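Local coordinates for tryparedoxin (Leishmania major, PDB 3S9F), which probably acts as a thioredoxin-fold disulfide reductase, passing reducing equivalents to the tryparedoxin peroxidase of the parasite's detoxification pathway, at residues Lys33-Gln37 / Tyr101-Leu107; Phe55-Trp59 / Ala88-Glu92; Asp91-Phe97 / Ile109-Arg114. One frame throughout, in Å; residues are numbered along the deposited sequence.

Contact 1 (Lys33-Gln37 / Tyr101-Leu107); sequences KLRKQ and YAKMPWL
Strand 34-36 draws close to the loop 101-107 where the CA atoms of K36 and L107 lie 4.8 Å apart, and just upstream of L107 the loop folds through a type I beta turn from Y101 to M104. All the hydrogen bonds across the contact come from Q37, just past the strand. Its backbone N donates to Y101 OH at 2.8 Å, nearly straight at 165° and close to the plane of the phenol ring. The same hydroxyl donates to W106 O at 2.6 Å, so it relays between the two segments. W106 O takes a second donor, Q37 NE2 at 3.0 Å; both donors lie in its carbonyl plane on lone pairs, leaving this carbonyl well satisfied. A bend at chi2 of Q37 (65°) brings the amide back over the loop, where NE2 also makes a weak bond to M104 O. Water 1 links NE2 to Y101 O, and water 2 joins OE1 to P105 O. R35 runs beside the tyrosine: its CG meets Y101 CE2 at 3.4 Å, and the ring rim comes over one guanidinium face with the two planes 78° apart. Around L107 the contact turns apolar, L34 CD1 meeting L107 CD1 at 4.1 Å while L107 CD2 packs on K36 CB. R35 NH2 continues to N98 in helix 94-101. L107 is hydrogen-bonded through its backbone to strand 83-89, and W106 and P105 pack on helix 61-77, so the loop is held between strand 34-36 and that helix.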
loop_
_atom_site.group_PDB
_atom_site.type_symbol
_atom_site.label_atom_id
_atom_site.label_comp_id
_atom_site.label_asym_id
_atom_site.label_seq_id
_atom_site.Cartn_x
_atom_site.Cartn_y
_atom_site.Cartn_z
ATOM N N LYS A 33 -2.704 0.688 7.016
ATOM C CA LYS A 33 -2.702 0.248 8.398
ATOM C C LYS A 33 -3.121 -1.226 8.389
ATOM O O LYS A 33 -4.100 -1.583 7.749
ATOM C CB LYS A 33 -3.598 1.137 9.264
ATOM C CG LYS A 33 -3.226 2.632 9.269
ATOM C CD LYS A 33 -1.713 2.874 9.403
ATOM C CE LYS A 33 -1.367 4.359 9.208
ATOM N NZ LYS A 33 0.103 4.568 8.967
ATOM N N LEU A 34 -2.314 -2.088 8.999
ATOM C CA LEU A 34 -2.678 -3.496 9.138
ATOM C C LEU A 34 -3.562 -3.686 10.362
ATOM O O LEU A 34 -3.430 -2.964 11.363
ATOM C CB LEU A 34 -1.430 -4.371 9.245
ATOM C CG LEU A 34 -0.515 -4.450 8.021
ATOM C CD1 LEU A 34 0.760 -5.228 8.367
ATOM C CD2 LEU A 34 -1.249 -5.037 6.790
ATOM N N ARG A 35 -4.486 -4.631 10.278
ATOM C CA ARG A 35 -5.314 -5.007 11.403
ATOM C C ARG A 35 -4.472 -5.803 12.436
ATOM O O ARG A 35 -3.678 -6.663 12.057
ATOM C CB ARG A 35 -6.459 -5.841 10.848
ATOM C CG ARG A 35 -7.411 -6.358 11.817
ATOM C CD ARG A 35 -8.704 -5.586 11.825
ATOM N NE ARG A 35 -9.498 -6.232 12.843
ATOM C CZ ARG A 35 -10.681 -6.800 12.665
ATOM N NH1 ARG A 35 -11.257 -7.384 13.705
ATOM N NH2 ARG A 35 -11.291 -6.759 11.485
ATOM N N LYS A 36 -4.709 -5.548 13.719
ATOM C CA LYS A 36 -4.170 -6.365 14.794
ATOM C C LYS A 36 -5.301 -6.563 15.764
ATOM O O LYS A 36 -5.525 -5.741 16.625
ATOM C CB LYS A 36 -3.007 -5.701 15.493
ATOM C CG LYS A 36 -2.450 -6.566 16.564
ATOM C CD LYS A 36 -1.287 -5.930 17.235
ATOM C CE LYS A 36 -0.786 -6.805 18.332
ATOM N NZ LYS A 36 0.216 -6.083 19.087
ATOM N N GLN A 37 -6.028 -7.643 15.587
ATOM C CA GLN A 37 -7.235 -7.891 16.330
ATOM C C GLN A 37 -8.189 -6.723 16.199
ATOM O O GLN A 37 -8.570 -6.363 15.102
ATOM C CB GLN A 37 -6.935 -8.211 17.786
ATOM C CG GLN A 37 -6.432 -9.633 17.981
ATOM C CD GLN A 37 -5.105 -9.861 17.314
ATOM O OE1 GLN A 37 -4.131 -9.207 17.632
ATOM N NE2 GLN A 37 -5.070 -10.788 16.371
ATOM N N TYR A 101 -10.923 -14.426 11.237
ATOM C CA TYR A 101 -9.743 -13.723 11.736
ATOM C C TYR A 101 -9.732 -13.700 13.266
ATOM O O TYR A 101 -8.674 -13.702 13.894
ATOM C CB TYR A 101 -9.681 -12.296 11.187
ATOM C CG TYR A 101 -8.524 -11.496 11.762
ATOM C CD1 TYR A 101 -7.191 -11.923 11.607
ATOM C CD2 TYR A 101 -8.762 -10.305 12.446
ATOM C CE1 TYR A 101 -6.134 -11.171 12.132
ATOM C CE2 TYR A 101 -7.721 -9.556 12.987
ATOM C CZ TYR A 101 -6.413 -9.995 12.823
ATOM O OH TYR A 101 -5.383 -9.264 13.360
ATOM N N ALA A 102 -10.914 -13.732 13.868
ATOM C CA ALA A 102 -11.030 -13.782 15.339
ATOM C C ALA A 102 -10.316 -14.984 15.964
ATOM O O ALA A 102 -9.926 -14.943 17.137
ATOM C CB ALA A 102 -12.519 -13.792 15.757
ATOM N N LYS A 103 -10.160 -16.049 15.179
ATOM C CA LYS A 103 -9.485 -17.271 15.625
ATOM C C LYS A 103 -7.949 -17.153 15.541
ATOM O O LYS A 103 -7.226 -18.036 16.005
ATOM C CB LYS A 103 -9.966 -18.452 14.778
ATOM C CG LYS A 103 -11.451 -18.746 14.986
ATOM C CD LYS A 103 -11.932 -19.899 14.132
ATOM C CE LYS A 103 -13.271 -20.382 14.651
ATOM N NZ LYS A 103 -13.958 -21.274 13.692
ATOM N N MET A 104 -7.468 -16.073 14.938
ATOM C CA MET A 104 -6.025 -15.908 14.675
ATOM C C MET A 104 -5.368 -14.896 15.595
ATOM O O MET A 104 -5.966 -13.866 15.906
ATOM C CB MET A 104 -5.812 -15.476 13.225
ATOM C CG MET A 104 -6.374 -16.459 12.233
ATOM S SD MET A 104 -6.421 -15.720 10.601
ATOM C CE MET A 104 -7.197 -17.049 9.729
ATOM N N PRO A 105 -4.146 -15.173 16.019
ATOM C CA PRO A 105 -3.414 -14.296 16.938
ATOM C C PRO A 105 -2.520 -13.286 16.235
ATOM O O PRO A 105 -1.861 -12.500 16.886
ATOM C CB PRO A 105 -2.523 -15.271 17.694
ATOM C CG PRO A 105 -2.331 -16.382 16.785
ATOM C CD PRO A 105 -3.577 -16.522 15.987
ATOM N N TRP A 106 -2.498 -13.335 14.914
ATOM C CA TRP A 106 -1.618 -12.492 14.135
ATOM C C TRP A 106 -2.303 -11.285 13.482
ATOM O O TRP A 106 -3.339 -10.852 13.925
ATOM C CB TRP A 106 -0.870 -13.339 13.107
ATOM C CG TRP A 106 -1.743 -14.216 12.324
ATOM C CD1 TRP A 106 -2.632 -13.837 11.382
ATOM C CD2 TRP A 106 -1.817 -15.641 12.391
ATOM N NE1 TRP A 106 -3.262 -14.920 10.857
ATOM C CE2 TRP A 106 -2.777 -16.046 11.459
ATOM C CE3 TRP A 106 -1.174 -16.611 13.153
ATOM C CZ2 TRP A 106 -3.105 -17.366 11.272
ATOM C CZ3 TRP A 106 -1.494 -17.907 12.957
ATOM C CH2 TRP A 106 -2.456 -18.281 12.032
ATOM N N LEU A 107 -1.683 -10.747 12.439
ATOM C CA LEU A 107 -2.159 -9.542 11.761
ATOM C C LEU A 107 -3.023 -9.833 10.538
ATOM O O LEU A 107 -3.049 -10.926 10.072
ATOM C CB LEU A 107 -0.968 -8.718 11.279
ATOM C CG LEU A 107 0.127 -8.366 12.289
ATOM C CD1 LEU A 107 1.228 -7.532 11.699
ATOM C CD2 LEU A 107 -0.501 -7.661 13.418
HETATM O O HOH W 1 -7.921 -11.635 15.771
HETATM O O HOH W 2 -1.180 -9.943 16.585
#

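Contact 2 (Phe55-Trp59 / Ala88-Glu92); sequences FSASW and ASWDE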
loop_
_atom_site.group_PDB
_atom_site.type_symbol
_atom_site.label_atom_id
_atom_site.label_comp_id
_atom_site.label_asym_id
_atom_site.label_seq_id
_atom_site.Cartn_x
_atom_site.Cartn_y
_atom_site.Cartn_z
ATOM N N PHE A 55 -2.606 -17.043 2.984
ATOM C CA PHE A 55 -3.784 -16.980 2.097
ATOM C C PHE A 55 -4.722 -18.080 2.518
ATOM O O PHE A 55 -4.363 -19.255 2.474
ATOM C CB PHE A 55 -3.336 -17.166 0.633
ATOM C CG PHE A 55 -2.366 -16.085 0.152
ATOM C CD1 PHE A 55 -0.982 -16.181 0.422
ATOM C CD2 PHE A 55 -2.839 -14.975 -0.516
ATOM C CE1 PHE A 55 -0.096 -15.178 0.010
ATOM C CE2 PHE A 55 -1.979 -13.964 -0.955
ATOM C CZ PHE A 55 -0.576 -14.065 -0.690
ATOM N N SER A 56 -5.927 -17.717 2.972
ATOM C CA SER A 56 -6.836 -18.705 3.505
ATOM C C SER A 56 -8.240 -18.105 3.469
ATOM O O SER A 56 -8.404 -16.927 3.167
ATOM C CB SER A 56 -6.450 -19.039 4.948
ATOM O OG SER A 56 -7.190 -20.145 5.398
ATOM N N ALA A 57 -9.243 -18.916 3.779
ATOM C CA ALA A 57 -10.633 -18.435 3.819
ATOM C C ALA A 57 -11.435 -19.302 4.763
ATOM O O ALA A 57 -11.166 -20.517 4.910
ATOM C CB ALA A 57 -11.261 -18.470 2.430
ATOM N N SER A 58 -12.440 -18.683 5.381
ATOM C CA SER A 58 -13.310 -19.359 6.342
ATOM C C SER A 58 -14.053 -20.545 5.709
ATOM O O SER A 58 -14.432 -21.470 6.407
ATOM C CB SER A 58 -14.329 -18.359 6.895
ATOM O OG SER A 58 -15.268 -18.033 5.873
ATOM N N TRP A 59 -14.212 -20.503 4.384
ATOM C CA TRP A 59 -15.082 -21.414 3.617
ATOM C C TRP A 59 -14.336 -22.615 3.010
ATOM O O TRP A 59 -14.922 -23.515 2.383
ATOM C CB TRP A 59 -15.834 -20.613 2.536
ATOM C CG TRP A 59 -14.977 -19.747 1.620
ATOM C CD1 TRP A 59 -14.942 -18.364 1.588
ATOM C CD2 TRP A 59 -14.085 -20.186 0.592
ATOM N NE1 TRP A 59 -14.082 -17.939 0.621
ATOM C CE2 TRP A 59 -13.536 -19.027 -0.009
ATOM C CE3 TRP A 59 -13.674 -21.440 0.127
ATOM C CZ2 TRP A 59 -12.593 -19.090 -1.046
ATOM C CZ3 TRP A 59 -12.751 -21.502 -0.907
ATOM C CH2 TRP A 59 -12.218 -20.329 -1.485
ATOM N N ALA A 88 -4.039 -12.775 4.443
ATOM C CA ALA A 88 -4.441 -12.231 3.145
ATOM C C ALA A 88 -5.657 -13.059 2.751
ATOM O O ALA A 88 -5.553 -14.114 2.092
ATOM C CB ALA A 88 -3.304 -12.364 2.139
ATOM N N SER A 89 -6.810 -12.572 3.184
ATOM C CA SER A 89 -8.030 -13.371 3.201
ATOM C C SER A 89 -8.728 -13.488 1.864
ATOM O O SER A 89 -8.917 -12.493 1.168
ATOM C CB SER A 89 -9.026 -12.789 4.204
ATOM O OG SER A 89 -10.220 -13.552 4.137
ATOM N N TRP A 90 -9.116 -14.715 1.519
ATOM C CA TRP A 90 -9.957 -14.945 0.362
ATOM C C TRP A 90 -11.456 -14.912 0.711
ATOM O O TRP A 90 -12.291 -15.248 -0.127
ATOM C CB TRP A 90 -9.595 -16.272 -0.294
ATOM C CG TRP A 90 -8.344 -16.233 -1.151
ATOM C CD1 TRP A 90 -7.324 -15.311 -1.131
ATOM C CD2 TRP A 90 -8.001 -17.191 -2.150
ATOM N NE1 TRP A 90 -6.358 -15.651 -2.074
ATOM C CE2 TRP A 90 -6.754 -16.805 -2.702
ATOM C CE3 TRP A 90 -8.625 -18.356 -2.622
ATOM C CZ2 TRP A 90 -6.125 -17.540 -3.722
ATOM C CZ3 TRP A 90 -8.013 -19.083 -3.627
ATOM C CH2 TRP A 90 -6.757 -18.678 -4.160
ATOM N N ASP A 91 -11.791 -14.476 1.921
ATOM C CA ASP A 91 -13.202 -14.252 2.269
ATOM C C ASP A 91 -13.655 -12.962 1.617
ATOM O O ASP A 91 -12.966 -11.941 1.691
ATOM C CB ASP A 91 -13.389 -14.141 3.776
ATOM C CG ASP A 91 -13.462 -15.486 4.451
ATOM O OD1 ASP A 91 -14.458 -16.202 4.223
ATOM O OD2 ASP A 91 -12.542 -15.823 5.220
ATOM N N GLU A 92 -14.823 -13.010 0.992
ATOM C CA GLU A 92 -15.380 -11.819 0.375
ATOM C C GLU A 92 -16.559 -11.275 1.156
ATOM O O GLU A 92 -17.013 -10.163 0.893
ATOM C CB GLU A 92 -15.732 -12.083 -1.083
ATOM C CG GLU A 92 -14.479 -12.190 -1.942
ATOM C CD GLU A 92 -14.775 -12.445 -3.411
ATOM O OE1 GLU A 92 -15.803 -11.948 -3.926
ATOM O OE2 GLU A 92 -13.964 -13.143 -4.056
#
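W90 N donates to S56 O at 2.8 Å and 175°, fastening the ends of two parallel strands where both chains leave the sheet. On the strand side of this bond the packing is close and apolar: the methyl of A88 sits over one face of the F55 ring, a CH-pi contact with CB 4.1 Å from the centroid, while W90 NE1 approaches the ring's edge and bonds onward to T121. A57 CB rests against W90 CB at 3.9 Å. Beyond it, D91 receives S58 with both carboxylate oxygens on their syn sides, OD2 from S58 N at 2.9 Å and OD1 from S58 OG at 2.6 Å. The serine hydroxyl reaches OD1 because chi1 of 71° sets it between backbone N and carbonyl carbon. S89 OG accepts from D91 N in an ST turn that steadies the aspartate. On the looser outer side, the exposed W59 makes a weak bond from NE1 to W90 O, 3.3 Å long, and its CZ2 brushes W90 CB. The two strands are the parallel pair of the thioredoxin fold's beta-alpha-beta unit 50-56, 61-77, 83-89, and after S56 the chain runs through A57-W59 to the CxxC pair C60 and C63, able to form a disulfide, starting helix 61-77.

Contact 3 (Asp91-Phe97 / Ile109-Arg114); sequences DEEEDDF and IPFANR
I109 O opens the second segment by lying near the far end of the F97 ring, 3.8 Å from its CZ, while the isoleucine side chain turns off toward helix 114-123 and strand 83-89. P110 then starts a type I beta turn to N113, closed by a bond from N113 N to P110 O at 2.9 Å. The turn carries F111 toward the start of helix 94-101, and with chi1 of 175° placing the ring anti to its own N, F111 reaches across to the other segment. Its CB lies over one face of F97, 3.8 Å from the ring centroid, and its CD1 touches F97 CB. The two rings meet obliquely, with their planes 53° apart. On F111 itself, E94 CB covers one face at 3.7 Å from the centroid, and the glutamate's carboxylate runs nearly parallel to the ring, 20° from it. D91 O and E92 O lie near the plane at its edge, while E94 N stands over the face that E94 CB covers, 3.4 Å from CZ. F111 thus fills the angle between the first turn of helix 94-101 and the chain leading into it, in a thioredoxin-like domain where strand 83-89, this helix and strand 107-108 follow one another as a second beta-alpha-beta unit. F97, turned inward, also packs on L87 and S89 of strand 83-89. N113 holds the N-cap position of helix 114-123, and its side chain packs on N113 of the second subunit. R114 bends at chi2 and chi3 to carry its guanidinium across the E92 side chain, NH1 reaching CG at 3.6 Å. The E92 carboxylate stays short of a salt bridge, with OE1 4.0 Å from R114 NH1.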
loop_
_atom_site.group_PDB
_atom_site.type_symbol
_atom_site.label_atom_id
_atom_site.label_comp_id
_atom_site.label_asym_id
_atom_site.label_seq_id
_atom_site.Cartn_x
_atom_site.Cartn_y
_atom_site.Cartn_z
ATOM N N ASP A 91 -11.791 -14.476 1.921
ATOM C CA ASP A 91 -13.202 -14.252 2.269
ATOM C C ASP A 91 -13.655 -12.962 1.617
ATOM O O ASP A 91 -12.966 -11.941 1.691
ATOM C CB ASP A 91 -13.389 -14.141 3.776
ATOM C CG ASP A 91 -13.462 -15.486 4.451
ATOM O OD1 ASP A 91 -14.458 -16.202 4.223
ATOM O OD2 ASP A 91 -12.542 -15.823 5.220
ATOM N N GLU A 92 -14.823 -13.010 0.992
ATOM C CA GLU A 92 -15.380 -11.819 0.375
ATOM C C GLU A 92 -16.559 -11.275 1.156
ATOM O O GLU A 92 -17.013 -10.163 0.893
ATOM C CB GLU A 92 -15.732 -12.083 -1.083
ATOM C CG GLU A 92 -14.479 -12.190 -1.942
ATOM C CD GLU A 92 -14.775 -12.445 -3.411
ATOM O OE1 GLU A 92 -15.803 -11.948 -3.926
ATOM O OE2 GLU A 92 -13.964 -13.143 -4.056
ATOM N N GLU A 93 -17.037 -12.059 2.119
ATOM C CA GLU A 93 -18.049 -11.582 3.057
ATOM C C GLU A 93 -17.371 -11.101 4.324
ATOM O O GLU A 93 -16.591 -11.833 4.924
ATOM C CB GLU A 93 -19.071 -12.685 3.385
ATOM C CG GLU A 93 -19.838 -13.225 2.173
ATOM C CD GLU A 93 -20.794 -12.197 1.558
ATOM O OE1 GLU A 93 -21.242 -11.272 2.269
ATOM O OE2 GLU A 93 -21.096 -12.315 0.354
ATOM N N GLU A 94 -17.694 -9.878 4.744
ATOM C CA GLU A 94 -17.032 -9.266 5.891
ATOM C C GLU A 94 -17.327 -9.961 7.220
ATOM O O GLU A 94 -16.456 -10.035 8.085
ATOM C CB GLU A 94 -17.357 -7.772 5.981
ATOM C CG GLU A 94 -16.558 -7.026 7.038
ATOM C CD GLU A 94 -16.587 -5.520 6.826
ATOM O OE1 GLU A 94 -17.409 -5.048 5.997
ATOM O OE2 GLU A 94 -15.797 -4.811 7.491
ATOM N N ASP A 95 -18.537 -10.486 7.401
ATOM C CA ASP A 95 -18.786 -11.160 8.675
ATOM C C ASP A 95 -18.027 -12.484 8.795
ATOM O O ASP A 95 -17.504 -12.797 9.873
ATOM C CB ASP A 95 -20.282 -11.311 8.984
ATOM C CG ASP A 95 -21.038 -12.103 7.930
ATOM O OD1 ASP A 95 -20.483 -12.457 6.863
ATOM O OD2 ASP A 95 -22.238 -12.350 8.181
ATOM N N ASP A 96 -17.930 -13.232 7.688
ATOM C CA ASP A 96 -17.127 -14.460 7.640
ATOM C C ASP A 96 -15.648 -14.132 7.824
ATOM O O ASP A 96 -14.918 -14.865 8.490
ATOM C CB ASP A 96 -17.273 -15.199 6.293
ATOM C CG ASP A 96 -18.688 -15.606 5.982
ATOM O OD1 ASP A 96 -19.491 -15.774 6.911
ATOM O OD2 ASP A 96 -18.980 -15.795 4.785
ATOM N N PHE A 97 -15.198 -13.043 7.197
ATOM C CA PHE A 97 -13.808 -12.595 7.360
ATOM C C PHE A 97 -13.521 -12.366 8.845
ATOM O O PHE A 97 -12.492 -12.822 9.362
ATOM C CB PHE A 97 -13.585 -11.287 6.585
ATOM C CG PHE A 97 -12.334 -10.571 6.968
ATOM C CD1 PHE A 97 -11.132 -10.880 6.348
ATOM C CD2 PHE A 97 -12.347 -9.597 7.967
ATOM C CE1 PHE A 97 -9.930 -10.212 6.714
ATOM C CE2 PHE A 97 -11.185 -8.931 8.340
ATOM C CZ PHE A 97 -9.965 -9.231 7.725
ATOM N N ILE A 109 -4.340 -7.997 6.568
ATOM C CA ILE A 109 -4.739 -6.947 5.648
ATOM C C ILE A 109 -6.235 -6.693 5.913
ATOM O O ILE A 109 -7.015 -7.649 6.034
ATOM C CB ILE A 109 -4.504 -7.431 4.204
ATOM C CG1 ILE A 109 -2.987 -7.618 3.958
ATOM C CG2 ILE A 109 -5.138 -6.459 3.194
ATOM C CD1 ILE A 109 -2.665 -8.488 2.711
ATOM N N PRO A 110 -6.641 -5.416 6.036
ATOM C CA PRO A 110 -8.039 -5.154 6.348
ATOM C C PRO A 110 -8.962 -5.694 5.258
ATOM O O PRO A 110 -8.585 -5.768 4.077
ATOM C CB PRO A 110 -8.112 -3.632 6.399
ATOM C CG PRO A 110 -6.724 -3.206 6.782
ATOM C CD PRO A 110 -5.820 -4.194 6.065
ATOM N N PHE A 111 -10.155 -6.106 5.678
ATOM C CA PHE A 111 -11.146 -6.639 4.751
ATOM C C PHE A 111 -11.384 -5.736 3.532
ATOM O O PHE A 111 -11.542 -6.221 2.406
ATOM C CB PHE A 111 -12.493 -6.841 5.454
ATOM C CG PHE A 111 -13.571 -7.280 4.517
ATOM C CD1 PHE A 111 -13.601 -8.587 4.051
ATOM C CD2 PHE A 111 -14.529 -6.369 4.057
ATOM C CE1 PHE A 111 -14.594 -9.001 3.166
ATOM C CE2 PHE A 111 -15.522 -6.766 3.161
ATOM C CZ PHE A 111 -15.559 -8.088 2.720
ATOM N N ALA A 112 -11.448 -4.432 3.783
ATOM C CA ALA A 112 -11.695 -3.431 2.752
ATOM C C ALA A 112 -10.627 -3.401 1.662
ATOM O O ALA A 112 -10.886 -2.919 0.539
ATOM C CB ALA A 112 -11.814 -2.040 3.406
ATOM N N ASN A 113 -9.429 -3.895 1.992
ATOM C CA ASN A 113 -8.309 -3.893 1.053
ATOM C C ASN A 113 -8.207 -5.181 0.236
ATOM O O ASN A 113 -7.136 -5.786 0.100
ATOM C CB ASN A 113 -7.017 -3.580 1.772
ATOM C CG ASN A 113 -6.994 -2.174 2.314
ATOM O OD1 ASN A 113 -6.984 -1.187 1.552
ATOM N ND2 ASN A 113 -6.969 -2.059 3.623
ATOM N N ARG A 114 -9.338 -5.567 -0.332
ATOM C CA ARG A 114 -9.436 -6.746 -1.194
ATOM C C ARG A 114 -8.486 -6.673 -2.387
ATOM O O ARG A 114 -7.886 -7.693 -2.763
ATOM C CB ARG A 114 -10.868 -6.884 -1.706
ATOM C CG ARG A 114 -11.892 -7.099 -0.605
ATOM C CD ARG A 114 -13.170 -6.340 -0.932
ATOM N NE ARG A 114 -14.385 -7.058 -0.551
ATOM C CZ ARG A 114 -14.877 -8.116 -1.199
ATOM N NH1 ARG A 114 -14.255 -8.625 -2.264
ATOM N NH2 ARG A 114 -15.996 -8.677 -0.769
#

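Overall arrangement
All three contacts are partly buried, contact 3 with the most exposed residues, and their chemistry follows position in the fold. Contacts 1 and 2 both reach the same sheet without touching each other, and each joins a buried apolar part to polar bonding at the strand ends: contact 1 relies on carbonyls, a phenol and waters, contact 2 on a backbone bond and a carboxylate. Contact 3, farthest from the chain centre, has no hydrogen bond across it and depends on aromatic packing with exposed glutamates around it. Contacts 2 and 3 share D91 and E92, the connection from strand 83-89 to helix 94-101. R35 of contact 1 packs on F97 of contact 3, while L34 meets I109.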